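Local coordinates for protein alpha-galacturonidase (Bacillus subtilis, PDB 3FEF) that hydrolyses alpha-galacturonides, its natural substrate probably being alpha-1,4-di-galacturonate, with NAD(+) and manganese as cofactors, at residues A[243-257]-A[286-298]. Numbering follows the deposited sequence.
Sequences WRDSVFCSAHRVAFD and EVWKFHLTPISFR. With SO4 (sulfate ion), chain E.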
loop_
_atom_site.group_PDB
_atom_site.type_symbol
_atom_site.label_atom_id
_atom_site.label_comp_id
_atom_site.label_asym_id
_atom_site.label_seq_id
_atom_site.Cartn_x
_atom_site.Cartn_y
_atom_site.Cartn_z
ATOM N N TRP A 243 39.725 0.899 -24.375
ATOM C CA TRP A 243 38.429 1.570 -24.450
ATOM C C TRP A 243 38.144 2.186 -25.835
ATOM O O TRP A 243 36.989 2.439 -26.154
ATOM C CB TRP A 243 38.278 2.616 -23.337
ATOM C CG TRP A 243 39.139 3.825 -23.509
ATOM C CD1 TRP A 243 40.429 3.983 -23.085
ATOM C CD2 TRP A 243 38.764 5.065 -24.134
ATOM N NE1 TRP A 243 40.880 5.248 -23.416
ATOM C CE2 TRP A 243 39.875 5.925 -24.062
ATOM C CE3 TRP A 243 37.593 5.522 -24.761
ATOM C CZ2 TRP A 243 39.853 7.224 -24.592
ATOM C CZ3 TRP A 243 37.570 6.800 -25.280
ATOM C CH2 TRP A 243 38.694 7.642 -25.197
ATOM N N ARG A 244 39.186 2.411 -26.648
ATOM C CA ARG A 244 39.013 2.968 -27.996
ATOM C C ARG A 244 38.666 1.921 -29.043
ATOM O O ARG A 244 38.350 2.275 -30.160
ATOM C CB ARG A 244 40.267 3.686 -28.492
ATOM C CG ARG A 244 40.714 4.864 -27.678
ATOM C CD ARG A 244 42.020 5.425 -28.230
ATOM N NE ARG A 244 42.699 6.238 -27.231
ATOM C CZ ARG A 244 42.400 7.508 -26.984
ATOM N NH1 ARG A 244 43.054 8.183 -26.043
ATOM N NH2 ARG A 244 41.439 8.102 -27.677
ATOM N N ASP A 245 38.750 0.643 -28.703
ATOM C CA ASP A 245 38.508 -0.396 -29.702
ATOM C C ASP A 245 37.186 -0.196 -30.444
ATOM O O ASP A 245 37.124 -0.378 -31.652
ATOM C CB ASP A 245 38.557 -1.814 -29.094
ATOM C CG ASP A 245 39.913 -2.159 -28.483
ATOM O OD1 ASP A 245 40.914 -1.467 -28.788
ATOM O OD2 ASP A 245 39.972 -3.130 -27.689
ATOM N N SER A 246 36.125 0.165 -29.730
ATOM C CA SER A 246 34.838 0.389 -30.378
ATOM C C SER A 246 33.956 1.325 -29.570
ATOM O O SER A 246 34.262 1.642 -28.421
ATOM C CB SER A 246 34.109 -0.926 -30.572
ATOM O OG SER A 246 33.482 -1.302 -29.362
ATOM N N VAL A 247 32.855 1.759 -30.176
ATOM C CA VAL A 247 31.899 2.620 -29.484
ATOM C C VAL A 247 31.276 1.915 -28.269
ATOM O O VAL A 247 30.658 2.552 -27.422
ATOM C CB VAL A 247 30.788 3.113 -30.436
ATOM C CG1 VAL A 247 31.398 3.642 -31.711
ATOM C CG2 VAL A 247 29.802 2.007 -30.745
ATOM N N PHE A 248 31.466 0.605 -28.167
ATOM C CA PHE A 248 30.858 -0.152 -27.077
ATOM C C PHE A 248 31.724 -0.243 -25.828
ATOM O O PHE A 248 31.244 -0.649 -24.771
ATOM C CB PHE A 248 30.472 -1.546 -27.554
ATOM C CG PHE A 248 29.432 -1.535 -28.621
ATOM C CD1 PHE A 248 28.134 -1.141 -28.330
ATOM C CD2 PHE A 248 29.745 -1.899 -29.919
ATOM C CE1 PHE A 248 27.168 -1.121 -29.307
ATOM C CE2 PHE A 248 28.773 -1.888 -30.911
ATOM C CZ PHE A 248 27.489 -1.492 -30.612
ATOM N N CYS A 249 32.986 0.158 -25.949
ATOM C CA CYS A 249 33.967 -0.066 -24.893
ATOM C C CYS A 249 34.174 1.127 -23.976
ATOM O O CYS A 249 33.810 2.247 -24.303
ATOM C CB CYS A 249 35.316 -0.425 -25.513
ATOM S SG CYS A 249 35.303 -1.974 -26.404
ATOM N N SER A 250 34.797 0.891 -22.830
ATOM C CA SER A 250 35.037 1.986 -21.909
ATOM C C SER A 250 36.109 1.586 -20.925
ATOM O O SER A 250 36.582 0.463 -20.949
ATOM C CB SER A 250 33.752 2.332 -21.151
ATOM O OG SER A 250 33.742 1.741 -19.853
ATOM N N ALA A 251 36.501 2.514 -20.070
ATOM C CA ALA A 251 37.374 2.183 -18.959
ATOM C C ALA A 251 36.636 2.339 -17.617
ATOM O O ALA A 251 37.266 2.509 -16.583
ATOM C CB ALA A 251 38.638 3.059 -18.992
ATOM N N HIS A 252 35.305 2.318 -17.647
ATOM C CA HIS A 252 34.516 2.302 -16.415
ATOM C C HIS A 252 34.682 3.518 -15.500
ATOM O O HIS A 252 34.346 3.450 -14.313
ATOM C CB HIS A 252 34.839 1.037 -15.642
ATOM C CG HIS A 252 34.753 -0.188 -16.483
ATOM N ND1 HIS A 252 35.856 -0.746 -17.096
ATOM C CD2 HIS A 252 33.687 -0.931 -16.868
ATOM C CE1 HIS A 252 35.476 -1.804 -17.789
ATOM N NE2 HIS A 252 34.168 -1.939 -17.667
ATOM N N ARG A 253 35.220 4.612 -16.037
ATOM C CA ARG A 253 35.330 5.851 -15.279
ATOM C C ARG A 253 33.973 6.352 -14.792
ATOM O O ARG A 253 33.864 6.907 -13.697
ATOM C CB ARG A 253 36.019 6.936 -16.112
ATOM C CG ARG A 253 37.508 6.642 -16.344
ATOM C CD ARG A 253 38.325 7.927 -16.452
ATOM N NE ARG A 253 38.351 8.666 -15.196
ATOM C CZ ARG A 253 38.094 9.966 -15.116
ATOM N NH1 ARG A 253 37.811 10.647 -16.223
ATOM N NH2 ARG A 253 38.138 10.586 -13.949
ATOM N N VAL A 254 32.944 6.176 -15.613
ATOM C CA VAL A 254 31.618 6.653 -15.241
ATOM C C VAL A 254 31.071 5.805 -14.087
ATOM O O VAL A 254 30.505 6.332 -13.131
ATOM C CB VAL A 254 30.626 6.625 -16.428
ATOM C CG1 VAL A 254 29.220 7.075 -15.949
ATOM C CG2 VAL A 254 31.121 7.527 -17.579
ATOM N N ALA A 255 31.263 4.491 -14.171
ATOM C CA ALA A 255 30.841 3.600 -13.111
ATOM C C ALA A 255 31.575 3.890 -11.803
ATOM O O ALA A 255 30.969 3.845 -10.730
ATOM C CB ALA A 255 31.032 2.124 -13.525
ATOM N N PHE A 256 32.876 4.162 -11.877
ATOM C CA PHE A 256 33.625 4.478 -10.656
ATOM C C PHE A 256 33.131 5.774 -10.047
ATOM O O PHE A 256 33.025 5.892 -8.832
ATOM C CB PHE A 256 35.140 4.555 -10.904
ATOM C CG PHE A 256 35.751 3.242 -11.291
ATOM C CD1 PHE A 256 35.336 2.066 -10.680
ATOM C CD2 PHE A 256 36.741 3.175 -12.256
ATOM C CE1 PHE A 256 35.890 0.840 -11.038
ATOM C CE2 PHE A 256 37.304 1.942 -12.615
ATOM C CZ PHE A 256 36.880 0.782 -12.009
ATOM N N ASP A 257 32.829 6.743 -10.898
ATOM C CA ASP A 257 32.382 8.044 -10.434
ATOM C C ASP A 257 31.013 7.933 -9.740
ATOM O O ASP A 257 30.810 8.516 -8.693
ATOM C CB ASP A 257 32.327 9.026 -11.611
ATOM C CG ASP A 257 32.080 10.465 -11.170
ATOM O OD1 ASP A 257 32.987 11.040 -10.541
ATOM O OD2 ASP A 257 30.983 11.022 -11.459
ATOM N N GLU A 286 35.423 11.508 -24.305
ATOM C CA GLU A 286 36.800 11.018 -24.400
ATOM C C GLU A 286 37.557 11.198 -23.075
ATOM O O GLU A 286 38.359 10.350 -22.705
ATOM C CB GLU A 286 37.563 11.615 -25.606
ATOM C CG GLU A 286 37.609 13.134 -25.650
ATOM C CD GLU A 286 36.278 13.749 -26.066
ATOM O OE1 GLU A 286 35.856 14.742 -25.434
ATOM O OE2 GLU A 286 35.651 13.236 -27.019
ATOM N N VAL A 287 37.293 12.270 -22.340
ATOM C CA VAL A 287 37.878 12.382 -21.000
ATOM C C VAL A 287 37.315 11.315 -20.064
ATOM O O VAL A 287 38.016 10.815 -19.192
ATOM C CB VAL A 287 37.605 13.744 -20.365
ATOM C CG1 VAL A 287 37.836 13.684 -18.836
ATOM C CG2 VAL A 287 38.465 14.823 -21.019
ATOM N N TRP A 288 36.042 10.961 -20.247
ATOM C CA TRP A 288 35.415 9.974 -19.384
ATOM C C TRP A 288 35.635 8.570 -19.934
ATOM O O TRP A 288 35.173 7.586 -19.372
ATOM C CB TRP A 288 33.936 10.322 -19.138
ATOM C CG TRP A 288 33.883 11.454 -18.164
ATOM C CD1 TRP A 288 33.776 12.777 -18.454
ATOM C CD2 TRP A 288 34.028 11.363 -16.737
ATOM N NE1 TRP A 288 33.828 13.519 -17.299
ATOM C CE2 TRP A 288 33.984 12.676 -16.230
ATOM C CE3 TRP A 288 34.186 10.298 -15.842
ATOM C CZ2 TRP A 288 34.080 12.960 -14.854
ATOM C CZ3 TRP A 288 34.282 10.577 -14.483
ATOM C CH2 TRP A 288 34.236 11.900 -14.004
ATOM N N LYS A 289 36.351 8.502 -21.046
ATOM C CA LYS A 289 36.795 7.228 -21.631
ATOM C C LYS A 289 35.690 6.273 -22.095
ATOM O O LYS A 289 35.769 5.065 -21.888
ATOM C CB LYS A 289 37.798 6.517 -20.712
ATOM C CG LYS A 289 38.990 7.406 -20.323
ATOM C CD LYS A 289 40.194 6.563 -19.917
ATOM C CE LYS A 289 41.449 7.407 -19.737
ATOM N NZ LYS A 289 42.657 6.541 -19.901
ATOM N N PHE A 290 34.689 6.814 -22.775
ATOM C CA PHE A 290 33.682 5.979 -23.434
ATOM C C PHE A 290 33.278 6.727 -24.692
ATOM O O PHE A 290 33.817 7.789 -24.953
ATOM C CB PHE A 290 32.480 5.725 -22.505
ATOM C CG PHE A 290 31.607 6.938 -22.298
ATOM C CD1 PHE A 290 32.018 7.968 -21.483
ATOM C CD2 PHE A 290 30.364 7.038 -22.928
ATOM C CE1 PHE A 290 31.205 9.082 -21.292
ATOM C CE2 PHE A 290 29.559 8.155 -22.754
ATOM C CZ PHE A 290 29.986 9.181 -21.941
ATOM N N HIS A 291 32.347 6.196 -25.472
ATOM C CA HIS A 291 31.958 6.837 -26.726
ATOM C C HIS A 291 30.460 7.098 -26.825
ATOM O O HIS A 291 29.652 6.476 -26.133
ATOM C CB HIS A 291 32.307 5.948 -27.922
ATOM C CG HIS A 291 33.693 5.392 -27.891
ATOM N ND1 HIS A 291 34.738 5.972 -28.574
ATOM C CD2 HIS A 291 34.200 4.286 -27.287
ATOM C CE1 HIS A 291 35.835 5.256 -28.383
ATOM N NE2 HIS A 291 35.535 4.223 -27.614
ATOM N N LEU A 292 30.095 7.998 -27.732
ATOM C CA LEU A 292 28.721 8.112 -28.150
ATOM C C LEU A 292 28.581 7.137 -29.306
ATOM O O LEU A 292 29.572 6.737 -29.890
ATOM C CB LEU A 292 28.431 9.530 -28.619
ATOM C CG LEU A 292 28.899 10.687 -27.740
ATOM C CD1 LEU A 292 28.532 11.989 -28.420
ATOM C CD2 LEU A 292 28.287 10.623 -26.328
ATOM N N THR A 293 27.365 6.728 -29.619
ATOM C CA THR A 293 27.119 5.920 -30.805
ATOM C C THR A 293 26.325 6.743 -31.809
ATOM O O THR A 293 25.114 6.908 -31.652
ATOM C CB THR A 293 26.301 4.667 -30.470
ATOM O OG1 THR A 293 27.024 3.862 -29.537
ATOM C CG2 THR A 293 26.009 3.847 -31.736
ATOM N N PRO A 294 26.998 7.249 -32.852
ATOM C CA PRO A 294 26.338 8.090 -33.849
ATOM C C PRO A 294 25.498 7.216 -34.755
ATOM O O PRO A 294 25.795 6.028 -34.902
ATOM C CB PRO A 294 27.514 8.691 -34.642
ATOM C CG PRO A 294 28.786 7.927 -34.196
ATOM C CD PRO A 294 28.342 6.809 -33.286
ATOM N N ILE A 295 24.468 7.771 -35.383
ATOM C CA ILE A 295 23.603 6.920 -36.204
ATOM C C ILE A 295 24.314 6.347 -37.426
ATOM O O ILE A 295 23.900 5.327 -37.963
ATOM C CB ILE A 295 22.327 7.625 -36.639
ATOM C CG1 ILE A 295 21.502 7.994 -35.401
ATOM C CG2 ILE A 295 21.509 6.719 -37.567
ATOM C CD1 ILE A 295 21.388 6.860 -34.381
ATOM N N SER A 296 25.382 7.004 -37.862
ATOM C CA SER A 296 26.153 6.528 -39.000
ATOM C C SER A 296 26.816 5.192 -38.661
ATOM O O SER A 296 26.925 4.308 -39.509
ATOM C CB SER A 296 27.218 7.554 -39.366
ATOM O OG SER A 296 28.078 7.750 -38.261
ATOM N N PHE A 297 27.252 5.044 -37.412
ATOM C CA PHE A 297 27.829 3.789 -36.999
ATOM C C PHE A 297 26.810 2.679 -37.206
ATOM O O PHE A 297 27.154 1.587 -37.661
ATOM C CB PHE A 297 28.279 3.812 -35.540
ATOM C CG PHE A 297 28.715 2.463 -35.043
ATOM C CD1 PHE A 297 30.031 2.057 -35.167
ATOM C CD2 PHE A 297 27.798 1.585 -34.499
ATOM C CE1 PHE A 297 30.434 0.804 -34.735
ATOM C CE2 PHE A 297 28.194 0.331 -34.074
ATOM C CZ PHE A 297 29.516 -0.057 -34.192
ATOM N N ARG A 298 25.550 2.959 -36.888
ATOM C CA ARG A 298 24.519 1.928 -36.974
ATOM C C ARG A 298 24.177 1.599 -38.405
ATOM O O ARG A 298 23.810 0.468 -38.707
ATOM C CB ARG A 298 23.243 2.329 -36.203
ATOM C CG ARG A 298 23.482 2.491 -34.694
ATOM C CD ARG A 298 22.204 2.800 -33.910
ATOM N NE ARG A 298 22.531 3.112 -32.522
ATOM C CZ ARG A 298 22.616 2.206 -31.558
ATOM N NH1 ARG A 298 22.940 2.571 -30.324
ATOM N NH2 ARG A 298 22.369 0.939 -31.822
HETATM S S SO4 E . 23.231 -0.973 -28.969
HETATM O O1 SO4 E . 24.047 -1.949 -29.684
HETATM O O2 SO4 E . 23.887 0.329 -28.943
HETATM O O3 SO4 E . 23.033 -1.449 -27.607
HETATM O O4 SO4 E . 21.936 -0.853 -29.622
HETATM O O HOH W 1 31.643 3.452 -24.660
HETATM O O HOH W 2 28.297 4.618 -27.301
#
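Arg253 reaches across to Val287 and Trp288. Its CB sits 3.4 Å from Trp288 O and also meets Trp288 CE3. CG stays near the same carbonyl. The chain then bends at chi2 and chi3 (-149° and 66°), and CD passes Lys289 CG. These bends bring the guanidinium flat onto one face of the indole, an off-centre cation-pi stack with planes 8° apart. NH1 donates to Val287 O at 3.0 Å, from above the carbonyl plane. NE bonds Gly232 O, outside the two segments. Beyond the stack, Asp257 CB lies 3.8 Å from Trp288 CZ3. Asp257 OD2 hydrogen-bonds Tyr281 OH of its own chain and forms a salt bridge with Arg425 of a second subunit.

The contact joins two loops in the C-terminal domain of this family 4 glycoside hydrolase, each leading into a helix. Ala251 N donates to Lys289 O, and two waters bridge the backbones near Val247 and His291.

Lys289 CA makes a CH-pi contact over the face of the six-membered ring of Trp243; Arg244 CG, from the same segment as Trp243, covers the opposite face. His291 NE2 donates to Trp243 O at 2.7 Å, with the oxygen near the imidazole plane. Replacing Trp243 by alanine would probably open a gap beside Lys289 and leave its CA without the ring it packs on.

Val247 CG2 points over the centre of the Phe297 ring at 4.0 Å. Phe248 CE2 touches Phe297 CZ. Phe248 lies about 7 Å, side chain to side chain, from His170, the probable proton donor. Phe248 CE1 comes 3.3 Å from O1 of a sulfate, probably from the crystallisation liquor. Arg298 grips that ion with NH1 and NH2, and Arg271 adds another bond.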